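Local atomic coordinates of 7,8-dihydro-6-hydroxymethylpterin pyrophosphokinase-dihydropteroate synthase (PDB entry 6JWS), a protein that probably catalyses two successive steps of folate biosynthesis, pyrophosphorylation of 6-hydroxymethyl-7,8-dihydropterin by ATP and condensation of the resulting diphosphate with 4-aminobenzoate to give 7,8-dihydropteroate. Residues G46-S52 with L166-T172; N175-L181 with I211-F217; E35-H39 with K519-F523. The protein carries 1 engineered substitution. One frame throughout, in Å; residues are numbered along the deposited sequence.

Contact 1: G46-S52 with L166-T172; sequences GKIINTS and LTVVVKT. With CA (calcium ion), chain L.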
loop_
_atom_site.group_PDB
_atom_site.type_symbol
_atom_site.label_atom_id
_atom_site.label_comp_id
_atom_site.label_asym_id
_atom_site.label_seq_id
_atom_site.Cartn_x
_atom_site.Cartn_y
_atom_site.Cartn_z
ATOM N N GLY B 46 22.459 -41.963 0.422
ATOM C CA GLY B 46 22.686 -41.680 -0.988
ATOM C C GLY B 46 22.845 -40.184 -1.262
ATOM O O GLY B 46 23.484 -39.459 -0.497
ATOM N N LYS B 47 22.250 -39.723 -2.362
ATOM C CA LYS B 47 22.378 -38.324 -2.713
ATOM C C LYS B 47 21.027 -37.605 -2.706
ATOM O O LYS B 47 20.127 -37.970 -3.464
ATOM C CB LYS B 47 23.041 -38.191 -4.086
ATOM C CG LYS B 47 23.260 -36.739 -4.463
ATOM C CD LYS B 47 23.936 -36.480 -5.776
ATOM C CE LYS B 47 24.583 -35.116 -5.666
ATOM N NZ LYS B 47 24.585 -34.441 -6.975
ATOM N N ILE B 48 20.937 -36.523 -1.920
ATOM C CA ILE B 48 19.788 -35.629 -1.966
ATOM C C ILE B 48 19.795 -34.827 -3.267
ATOM O O ILE B 48 20.719 -34.061 -3.529
ATOM C CB ILE B 48 19.765 -34.702 -0.736
ATOM C CG1 ILE B 48 19.660 -35.516 0.555
ATOM C CG2 ILE B 48 18.630 -33.686 -0.865
ATOM C CD1 ILE B 48 19.879 -34.714 1.820
ATOM N N ILE B 49 18.735 -34.985 -4.067
ATOM C CA ILE B 49 18.658 -34.353 -5.372
ATOM C C ILE B 49 17.403 -33.491 -5.472
ATOM O O ILE B 49 17.129 -32.972 -6.551
ATOM C CB ILE B 49 18.677 -35.397 -6.508
ATOM C CG1 ILE B 49 17.602 -36.467 -6.308
ATOM C CG2 ILE B 49 20.059 -36.006 -6.720
ATOM C CD1 ILE B 49 17.427 -37.365 -7.502
ATOM N N ASN B 50 16.623 -33.373 -4.380
ATOM C CA ASN B 50 15.478 -32.475 -4.343
ATOM C C ASN B 50 15.065 -32.217 -2.891
ATOM O O ASN B 50 15.306 -33.041 -2.019
ATOM C CB ASN B 50 14.341 -32.927 -5.274
ATOM C CG ASN B 50 13.508 -31.760 -5.769
ATOM O OD1 ASN B 50 13.528 -30.668 -5.186
ATOM N ND2 ASN B 50 12.763 -31.973 -6.836
ATOM N N THR B 51 14.510 -31.030 -2.621
ATOM C CA THR B 51 13.966 -30.679 -1.324
ATOM C C THR B 51 12.769 -29.769 -1.561
ATOM O O THR B 51 12.675 -29.132 -2.605
ATOM C CB THR B 51 14.969 -29.930 -0.430
ATOM O OG1 THR B 51 15.642 -28.893 -1.156
ATOM C CG2 THR B 51 15.989 -30.824 0.249
ATOM N N SER B 52 11.855 -29.716 -0.592
ATOM C CA SER B 52 10.753 -28.775 -0.602
ATOM C C SER B 52 11.171 -27.589 0.263
ATOM O O SER B 52 12.246 -27.629 0.853
ATOM C CB SER B 52 9.529 -29.441 -0.022
ATOM O OG SER B 52 9.679 -29.626 1.391
ATOM N N LEU B 166 9.576 -31.152 5.987
ATOM C CA LEU B 166 10.349 -30.970 4.778
ATOM C C LEU B 166 10.398 -32.314 4.064
ATOM O O LEU B 166 10.595 -33.328 4.721
ATOM C CB LEU B 166 11.745 -30.505 5.222
ATOM C CG LEU B 166 12.870 -30.666 4.210
ATOM C CD1 LEU B 166 12.692 -29.645 3.113
ATOM C CD2 LEU B 166 14.203 -30.451 4.890
ATOM N N THR B 167 10.221 -32.313 2.740
ATOM C CA THR B 167 10.476 -33.503 1.941
ATOM C C THR B 167 11.837 -33.411 1.243
ATOM O O THR B 167 12.400 -32.320 1.111
ATOM C CB THR B 167 9.310 -33.830 0.996
ATOM O OG1 THR B 167 9.060 -32.754 0.083
ATOM C CG2 THR B 167 8.049 -34.275 1.727
ATOM N N VAL B 168 12.367 -34.583 0.844
ATOM C CA VAL B 168 13.617 -34.729 0.115
ATOM C C VAL B 168 13.470 -35.885 -0.870
ATOM O O VAL B 168 12.799 -36.867 -0.574
ATOM C CB VAL B 168 14.857 -34.929 1.018
ATOM C CG1 VAL B 168 14.852 -34.036 2.241
ATOM C CG2 VAL B 168 15.075 -36.379 1.411
ATOM N N VAL B 169 14.082 -35.739 -2.054
ATOM C CA VAL B 169 14.274 -36.864 -2.954
ATOM C C VAL B 169 15.727 -37.329 -2.828
ATOM O O VAL B 169 16.656 -36.512 -2.851
ATOM C CB VAL B 169 13.914 -36.505 -4.406
ATOM C CG1 VAL B 169 14.175 -37.664 -5.351
ATOM C CG2 VAL B 169 12.481 -35.991 -4.562
ATOM N N VAL B 170 15.903 -38.649 -2.667
ATOM C CA VAL B 170 17.196 -39.297 -2.500
ATOM C C VAL B 170 17.417 -40.280 -3.650
ATOM O O VAL B 170 16.549 -41.096 -3.975
ATOM C CB VAL B 170 17.297 -39.992 -1.125
ATOM C CG1 VAL B 170 18.682 -40.556 -0.871
ATOM C CG2 VAL B 170 16.962 -39.034 -0.001
ATOM N N LYS B 171 18.584 -40.170 -4.293
ATOM C CA LYS B 171 19.084 -41.242 -5.147
ATOM C C LYS B 171 19.887 -42.166 -4.234
ATOM O O LYS B 171 20.892 -41.737 -3.662
ATOM C CB LYS B 171 19.869 -40.660 -6.323
ATOM C CG LYS B 171 20.517 -41.637 -7.301
ATOM C CD LYS B 171 21.673 -40.971 -8.087
ATOM C CE LYS B 171 21.327 -40.416 -9.461
ATOM N NZ LYS B 171 22.264 -39.342 -9.891
ATOM N N THR B 172 19.372 -43.394 -4.039
ATOM C CA THR B 172 19.816 -44.261 -2.954
ATOM C C THR B 172 20.436 -45.555 -3.482
ATOM O O THR B 172 20.087 -46.046 -4.555
ATOM C CB THR B 172 18.705 -44.484 -1.916
ATOM O OG1 THR B 172 19.332 -44.927 -0.716
ATOM C CG2 THR B 172 17.645 -45.479 -2.338
HETATM CA CA CA L . 25.859 -38.868 -0.130
HETATM O O HOH W 1 25.746 -39.407 -2.192
HETATM O O HOH W 2 26.877 -41.073 -0.051
#
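Residues 46-52 and 166-172 are neighbouring antiparallel strands in the middle of the sheet of the pyrophosphokinase (HPPK) domain, and a classic beta bulge interrupts their pairing. The ladder opens with the non-hydrogen-bonded pair Gly46 and Thr172, followed by the hydrogen-bonded pair Lys47 and Lys171, in which Lys47 N reaches Lys171 O and Lys171 N reaches Lys47 O, both at 2.8 Å. Beyond it Ile49 and Asn50 together face Val169. Ile49 N donates to Val169 O at 2.9 Å, while Val169 N donates to Asn50 O at 3.0 Å, so one strand spends an extra residue; the phi/psi of -124/4° at Ile49 takes up the surplus. Past the bulge, Ser52 N bonds to Thr167 O at 3.2 Å, and Thr167 N turns to the side chain, Ser52 OG, at 3.1 Å.

Ile48, Thr51, Val168 and Val170 share one face of the sheet, the one on which helix 30-44 lies: Leu38 touches Ile48 and Val168, and Val41 touches Val170. Lys47, Asn50, Val169 and Lys171 are directed to the other face, where the Ile49 side chain bends in and sets CG1 3.8 Å from Val169 CG1. The far edge of 166-172 continues the sheet through backbone bonds to strand 16-24.

At the Gly46-Thr172 end the pair adjoins a calcium site completed by Glu42, Glu99 and waters. Gly46 has backbone angles of 149/-139°, which call for glycine, and a CB here would collide with Lys171 O; its CA makes a CA-H...O contact with Lys171 O at 3.2 Å, while Gly46 O binds the calcium ion at 2.5 Å.

Contact 2: N175-L181 with I211-F217; sequences NDPLSML and ILFFNDF. With ATP (adenosine-5'-triphosphate), chain J.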
loop_
_atom_site.group_PDB
_atom_site.type_symbol
_atom_site.label_atom_id
_atom_site.label_comp_id
_atom_site.label_asym_id
_atom_site.label_seq_id
_atom_site.Cartn_x
_atom_site.Cartn_y
_atom_site.Cartn_z
ATOM N N ASN B 175 18.770 -51.250 -1.275
ATOM C CA ASN B 175 18.141 -52.143 -2.238
ATOM C C ASN B 175 16.616 -52.063 -2.207
ATOM O O ASN B 175 15.978 -52.348 -3.222
ATOM C CB ASN B 175 18.590 -53.596 -2.076
ATOM C CG ASN B 175 20.046 -53.810 -2.429
ATOM O OD1 ASN B 175 20.566 -53.235 -3.386
ATOM N ND2 ASN B 175 20.713 -54.645 -1.653
ATOM N N ASP B 176 16.035 -51.701 -1.052
ATOM C CA ASP B 176 14.591 -51.789 -0.893
ATOM C C ASP B 176 14.120 -50.864 0.224
ATOM O O ASP B 176 14.909 -50.473 1.089
ATOM C CB ASP B 176 14.165 -53.225 -0.570
ATOM C CG ASP B 176 14.702 -53.674 0.776
ATOM O OD1 ASP B 176 15.883 -54.082 0.822
ATOM O OD2 ASP B 176 13.971 -53.529 1.783
ATOM N N PRO B 177 12.805 -50.521 0.252
ATOM C CA PRO B 177 12.247 -49.661 1.297
ATOM C C PRO B 177 12.316 -50.243 2.704
ATOM O O PRO B 177 12.356 -49.495 3.689
ATOM C CB PRO B 177 10.792 -49.393 0.861
ATOM C CG PRO B 177 10.476 -50.448 -0.187
ATOM C CD PRO B 177 11.806 -50.863 -0.780
ATOM N N LEU B 178 12.339 -51.580 2.802
ATOM C CA LEU B 178 12.439 -52.168 4.133
ATOM C C LEU B 178 13.852 -51.966 4.666
ATOM O O LEU B 178 14.017 -51.536 5.801
ATOM C CB LEU B 178 11.993 -53.634 4.153
ATOM C CG LEU B 178 11.920 -54.261 5.547
ATOM C CD1 LEU B 178 11.328 -53.297 6.562
ATOM C CD2 LEU B 178 11.132 -55.560 5.529
ATOM N N SER B 179 14.866 -52.224 3.830
ATOM C CA SER B 179 16.230 -51.931 4.258
ATOM C C SER B 179 16.375 -50.433 4.536
ATOM O O SER B 179 16.991 -50.039 5.530
ATOM C CB SER B 179 17.281 -52.412 3.282
ATOM O OG SER B 179 16.879 -53.605 2.622
ATOM N N MET B 180 15.773 -49.600 3.677
ATOM C CA MET B 180 15.892 -48.163 3.876
ATOM C C MET B 180 15.283 -47.758 5.214
ATOM O O MET B 180 15.883 -46.978 5.960
ATOM C CB MET B 180 15.252 -47.348 2.749
ATOM C CG MET B 180 15.355 -45.849 3.004
ATOM S SD MET B 180 15.370 -44.914 1.478
ATOM C CE MET B 180 13.626 -44.947 1.092
ATOM N N LEU B 181 14.098 -48.299 5.525
ATOM C CA LEU B 181 13.443 -47.936 6.771
ATOM C C LEU B 181 14.308 -48.332 7.969
ATOM O O LEU B 181 14.395 -47.587 8.952
ATOM C CB LEU B 181 12.054 -48.571 6.825
ATOM C CG LEU B 181 11.230 -48.221 8.061
ATOM C CD1 LEU B 181 11.056 -46.713 8.201
ATOM C CD2 LEU B 181 9.880 -48.916 8.003
ATOM N N ILE B 211 9.026 -42.824 4.714
ATOM C CA ILE B 211 9.286 -43.030 3.303
ATOM C C ILE B 211 7.972 -42.814 2.576
ATOM O O ILE B 211 7.004 -43.492 2.878
ATOM C CB ILE B 211 9.858 -44.426 3.008
ATOM C CG1 ILE B 211 11.054 -44.761 3.906
ATOM C CG2 ILE B 211 10.191 -44.557 1.526
ATOM C CD1 ILE B 211 11.633 -46.137 3.639
ATOM N N LEU B 212 7.935 -41.850 1.656
ATOM C CA LEU B 212 6.686 -41.542 0.986
ATOM C C LEU B 212 6.600 -42.366 -0.290
ATOM O O LEU B 212 5.554 -42.892 -0.632
ATOM C CB LEU B 212 6.612 -40.038 0.696
ATOM C CG LEU B 212 6.648 -39.112 1.917
ATOM C CD1 LEU B 212 6.815 -37.652 1.486
ATOM C CD2 LEU B 212 5.407 -39.280 2.793
ATOM N N PHE B 213 7.703 -42.435 -1.026
ATOM C CA PHE B 213 7.704 -43.181 -2.264
ATOM C C PHE B 213 9.033 -43.907 -2.374
ATOM O O PHE B 213 10.028 -43.484 -1.794
ATOM C CB PHE B 213 7.541 -42.252 -3.468
ATOM C CG PHE B 213 6.206 -41.562 -3.588
ATOM C CD1 PHE B 213 5.063 -42.275 -3.929
ATOM C CD2 PHE B 213 6.096 -40.188 -3.386
ATOM C CE1 PHE B 213 3.836 -41.629 -4.059
ATOM C CE2 PHE B 213 4.872 -39.546 -3.518
ATOM C CZ PHE B 213 3.742 -40.267 -3.853
ATOM N N PHE B 214 9.023 -45.000 -3.130
ATOM C CA PHE B 214 10.236 -45.743 -3.437
ATOM C C PHE B 214 10.039 -46.357 -4.816
ATOM O O PHE B 214 9.259 -47.296 -4.985
ATOM C CB PHE B 214 10.510 -46.788 -2.351
ATOM C CG PHE B 214 11.908 -47.354 -2.361
ATOM C CD1 PHE B 214 12.369 -48.102 -3.433
ATOM C CD2 PHE B 214 12.754 -47.152 -1.283
ATOM C CE1 PHE B 214 13.659 -48.612 -3.436
ATOM C CE2 PHE B 214 14.039 -47.670 -1.286
ATOM C CZ PHE B 214 14.484 -48.404 -2.360
ATOM N N ASN B 215 10.716 -45.780 -5.805
ATOM C CA ASN B 215 10.442 -46.124 -7.184
ATOM C C ASN B 215 8.931 -46.063 -7.385
ATOM O O ASN B 215 8.255 -45.260 -6.730
ATOM C CB ASN B 215 11.144 -47.427 -7.578
ATOM C CG ASN B 215 12.655 -47.301 -7.499
ATOM O OD1 ASN B 215 13.201 -46.196 -7.591
ATOM N ND2 ASN B 215 13.341 -48.419 -7.306
ATOM N N ASP B 216 8.424 -46.931 -8.272
ATOM C CA ASP B 216 7.006 -46.987 -8.592
ATOM C C ASP B 216 6.327 -48.114 -7.811
ATOM O O ASP B 216 5.253 -48.563 -8.196
ATOM C CB ASP B 216 6.813 -47.186 -10.095
ATOM C CG ASP B 216 7.426 -48.488 -10.590
ATOM O OD1 ASP B 216 8.084 -49.185 -9.781
ATOM O OD2 ASP B 216 7.232 -48.808 -11.774
ATOM N N PHE B 217 6.944 -48.559 -6.711
ATOM C CA PHE B 217 6.458 -49.723 -5.979
ATOM C C PHE B 217 5.147 -49.409 -5.258
ATOM O O PHE B 217 4.936 -48.295 -4.773
ATOM C CB PHE B 217 7.473 -50.203 -4.932
ATOM C CG PHE B 217 8.818 -50.654 -5.452
ATOM C CD1 PHE B 217 9.033 -50.878 -6.802
ATOM C CD2 PHE B 217 9.865 -50.885 -4.572
ATOM C CE1 PHE B 217 10.278 -51.268 -7.273
ATOM C CE2 PHE B 217 11.111 -51.281 -5.042
ATOM C CZ PHE B 217 11.312 -51.473 -6.390
HETATM P PG ATP J . 3.786 -43.405 10.188
HETATM O O1G ATP J . 3.088 -42.062 10.076
HETATM O O2G ATP J . 3.022 -44.525 9.502
HETATM O O3G ATP J . 5.230 -43.329 9.734
HETATM P PB ATP J . 3.568 -42.983 13.154
HETATM O O1B ATP J . 3.169 -43.961 14.204
HETATM O O2B ATP J . 2.740 -41.753 12.941
HETATM O O3B ATP J . 3.773 -43.777 11.774
HETATM P PA ATP J . 6.477 -43.257 13.358
HETATM O O1A ATP J . 7.159 -42.823 12.097
HETATM O O2A ATP J . 7.207 -43.087 14.651
HETATM O O3A ATP J . 5.064 -42.509 13.456
HETATM O "O5'" ATP J . 6.003 -44.785 13.217
HETATM C "C5'" ATP J . 6.240 -45.463 11.955
HETATM C "C4'" ATP J . 5.524 -46.788 11.957
HETATM O "O4'" ATP J . 4.793 -46.960 10.714
HETATM C "C3'" ATP J . 6.435 -48.014 12.075
HETATM O "O3'" ATP J . 5.766 -49.010 12.840
HETATM C "C2'" ATP J . 6.680 -48.377 10.607
HETATM O "O2'" ATP J . 6.941 -49.738 10.357
HETATM C "C1'" ATP J . 5.339 -48.032 9.974
HETATM N N9 ATP J . 5.452 -47.649 8.566
HETATM C C8 ATP J . 4.726 -48.175 7.529
HETATM N N7 ATP J . 5.037 -47.640 6.371
HETATM C C5 ATP J . 6.002 -46.689 6.675
HETATM C C6 ATP J . 6.712 -45.775 5.874
HETATM N N6 ATP J . 6.551 -45.685 4.559
HETATM N N1 ATP J . 7.612 -44.966 6.490
HETATM C C2 ATP J . 7.770 -45.072 7.818
HETATM N N3 ATP J . 7.152 -45.892 8.668
HETATM C C4 ATP J . 6.271 -46.687 8.026
#
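The first turn of helix 177-190 settles onto the end of strand 208-214 by apolar fit alone, with no hydrogen bond between the segments. Pro177 is the main bump: its ring lies over the face of Phe214, with CD 3.6 Å from the ring centroid and almost on the ring normal, a CH-pi contact. Its CD also comes to 4.3 Å from CD2 of Phe217, at the edge of that ring. Phe217 is brought round by the type II' turn that begins at Phe214.

Met180 reaches from the helix into the hollow between Ile211 and Phe214, its CE 3.4 Å from both Ile211 CD1 and Phe214 CD2; SD stands obliquely 5.3 Å from the Phe214 centroid, a Met-aromatic contact. In return, the tip of Ile211 fits against the first turn, CD1 lying 3.4 Å from Pro177 O and 4.0 Å from Leu181 CB. Asp176 is the N-cap of the helix, its OD2 accepting from Ser179 N at 2.6 Å.

Beside this interlock lies the adenine of ATP. Ile211 N donates to its N1 at 3.1 Å, Ile211 O accepts from N6 at 2.8 Å, and Leu181 CD1 packs 3.7 Å from C2: the nucleotide pocket of the HPPK domain.

Contact 3: E35-H39 with K519-F523; sequences ETALH and KKNKF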
loop_
_atom_site.group_PDB
_atom_site.type_symbol
_atom_site.label_atom_id
_atom_site.label_comp_id
_atom_site.label_asym_id
_atom_site.label_seq_id
_atom_site.Cartn_x
_atom_site.Cartn_y
_atom_site.Cartn_z
ATOM N N GLU B 35 18.135 -30.245 9.529
ATOM C CA GLU B 35 19.366 -30.238 8.747
ATOM C C GLU B 35 20.329 -31.359 9.172
ATOM O O GLU B 35 21.063 -31.897 8.343
ATOM C CB GLU B 35 20.010 -28.847 8.717
ATOM C CG GLU B 35 19.154 -27.812 8.004
ATOM C CD GLU B 35 19.802 -26.529 7.504
ATOM O OE1 GLU B 35 20.781 -26.048 8.134
ATOM O OE2 GLU B 35 19.317 -26.004 6.475
ATOM N N THR B 36 20.334 -31.709 10.463
ATOM C CA THR B 36 21.112 -32.837 10.966
ATOM C C THR B 36 20.659 -34.119 10.261
ATOM O O THR B 36 21.485 -34.887 9.765
ATOM C CB THR B 36 21.024 -32.929 12.503
ATOM O OG1 THR B 36 21.559 -31.745 13.106
ATOM C CG2 THR B 36 21.689 -34.163 13.075
ATOM N N ALA B 37 19.335 -34.326 10.188
ATOM C CA ALA B 37 18.775 -35.463 9.470
ATOM C C ALA B 37 19.128 -35.402 7.988
ATOM O O ALA B 37 19.412 -36.445 7.401
ATOM C CB ALA B 37 17.281 -35.565 9.689
ATOM N N LEU B 38 19.120 -34.203 7.379
ATOM C CA LEU B 38 19.513 -34.101 5.972
ATOM C C LEU B 38 20.932 -34.627 5.786
ATOM O O LEU B 38 21.185 -35.375 4.848
ATOM C CB LEU B 38 19.452 -32.662 5.450
ATOM C CG LEU B 38 18.070 -32.112 5.090
ATOM C CD1 LEU B 38 18.182 -30.643 4.692
ATOM C CD2 LEU B 38 17.428 -32.907 3.970
ATOM N N HIS B 39 21.852 -34.192 6.658
ATOM C CA HIS B 39 23.233 -34.646 6.618
ATOM C C HIS B 39 23.307 -36.165 6.739
ATOM O O HIS B 39 23.975 -36.810 5.941
ATOM C CB HIS B 39 24.057 -33.989 7.727
ATOM C CG HIS B 39 24.265 -32.529 7.536
ATOM N ND1 HIS B 39 24.832 -32.008 6.381
ATOM C CD2 HIS B 39 24.044 -31.482 8.367
ATOM C CE1 HIS B 39 24.922 -30.700 6.501
ATOM N NE2 HIS B 39 24.434 -30.351 7.708
ATOM N N LYS B 519 28.587 -28.255 4.143
ATOM C CA LYS B 519 29.634 -28.949 4.874
ATOM C C LYS B 519 29.025 -30.180 5.542
ATOM O O LYS B 519 27.852 -30.479 5.337
ATOM C CB LYS B 519 30.276 -28.009 5.895
ATOM C CG LYS B 519 31.167 -26.925 5.311
ATOM C CD LYS B 519 32.303 -26.534 6.234
ATOM C CE LYS B 519 31.859 -25.824 7.496
ATOM N NZ LYS B 519 32.111 -24.367 7.405
ATOM N N LYS B 520 29.830 -30.878 6.346
ATOM C CA LYS B 520 29.414 -32.091 7.039
ATOM C C LYS B 520 28.193 -31.822 7.922
ATOM O O LYS B 520 27.304 -32.666 8.010
ATOM C CB LYS B 520 30.585 -32.688 7.835
ATOM C CG LYS B 520 31.540 -33.584 7.048
ATOM C CD LYS B 520 32.774 -34.026 7.831
ATOM C CE LYS B 520 34.095 -33.529 7.271
ATOM N NZ LYS B 520 34.258 -32.062 7.403
ATOM N N ASN B 521 28.148 -30.643 8.558
ATOM C CA ASN B 521 27.091 -30.312 9.506
ATOM C C ASN B 521 26.408 -28.986 9.140
ATOM O O ASN B 521 25.272 -28.735 9.552
ATOM C CB ASN B 521 27.584 -30.397 10.957
ATOM C CG ASN B 521 26.468 -30.503 11.982
ATOM O OD1 ASN B 521 25.421 -31.100 11.726
ATOM N ND2 ASN B 521 26.687 -29.944 13.166
ATOM N N LYS B 522 27.069 -28.162 8.318
ATOM C CA LYS B 522 26.583 -26.822 8.022
ATOM C C LYS B 522 25.983 -26.769 6.621
ATOM O O LYS B 522 26.502 -27.382 5.692
ATOM C CB LYS B 522 27.742 -25.819 8.062
ATOM C CG LYS B 522 27.921 -25.085 9.376
ATOM C CD LYS B 522 26.786 -24.136 9.674
ATOM C CE LYS B 522 27.075 -22.704 9.283
ATOM N NZ LYS B 522 28.120 -22.090 10.138
ATOM N N PHE B 523 24.908 -25.987 6.489
ATOM C CA PHE B 523 24.457 -25.486 5.201
ATOM C C PHE B 523 24.585 -23.968 5.213
ATOM O O PHE B 523 24.480 -23.347 6.271
ATOM C CB PHE B 523 23.021 -25.918 4.897
ATOM C CG PHE B 523 22.808 -27.394 4.668
ATOM C CD1 PHE B 523 23.020 -27.962 3.422
ATOM C CD2 PHE B 523 22.347 -28.214 5.691
ATOM C CE1 PHE B 523 22.815 -29.317 3.211
ATOM C CE2 PHE B 523 22.137 -29.565 5.479
ATOM C CZ PHE B 523 22.368 -30.114 4.238
HETATM O O HOH W 3 23.382 -25.246 8.998
#
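His39 and Phe523 account for most of the surface buried where helix 30-44 of the pyrophosphokinase (HPPK) domain meets a loop of the dihydropteroate synthase (DHPS) barrel, so this is a contact between the two enzyme domains. Their rings lie almost parallel, with planes at 9° and centroids 4.3 Å apart, but are slid so far sideways that they hardly overlap.

The imidazole of His39 is held between two parts of the loop. Phe523 lies over one of its faces, and the backbone of residues 520-521 runs over the opposite face, where Lys520 O approaches His39 ND1 to 3.0 Å at an angle too poor for a hydrogen bond. Within the loop, Lys519 N donates to Lys522 O at 2.7 Å, closing the turn that carries residues 520-521.

Phe523, pointing toward the helix, also meets Leu38 and Glu35 of the same buried turn. Leu38 CB is 4.1 Å from Phe523 CZ, and the carboxylate carbon Glu35 CD is 3.6 Å from Phe523 CD2. Glu35 adds a polar link: one water donates to Glu35 OE1 at 2.9 Å and accepts from Phe523 N at 3.0 Å. The carboxylate has further partners in a salt bridge with Arg571 and a hydrogen bond with Tyr570.

Around this junction, the side chain of Leu38 also touches Leu22 of strand 16-24 and Leu166 and Val168 of strand 163-172. Met89 of helix 85-90 lies against both Thr36 and Asn521, and the 519-523 loop runs on into strand 525-529 of the barrel.

In the fold
Contacts 1 and 2 belong to the HPPK domain and reach the same antiparallel sheet, whereas contact 3 joins that domain to the DHPS TIM barrel. The centre of contact 1 lies about 13 Å from those of the other two, which are about 22 Å apart and do not touch. Contact 1 meets contact 3 through Leu38, packed on Val168, Ile48 and Leu166, and meets contact 2 through Thr167 against Leu212. Along the chain, contact 1 closes before contact 2 opens, and both fall within the 480-residue span that contact 3 bridges. The central strands thus lie between the ATP pocket and the interdomain junction.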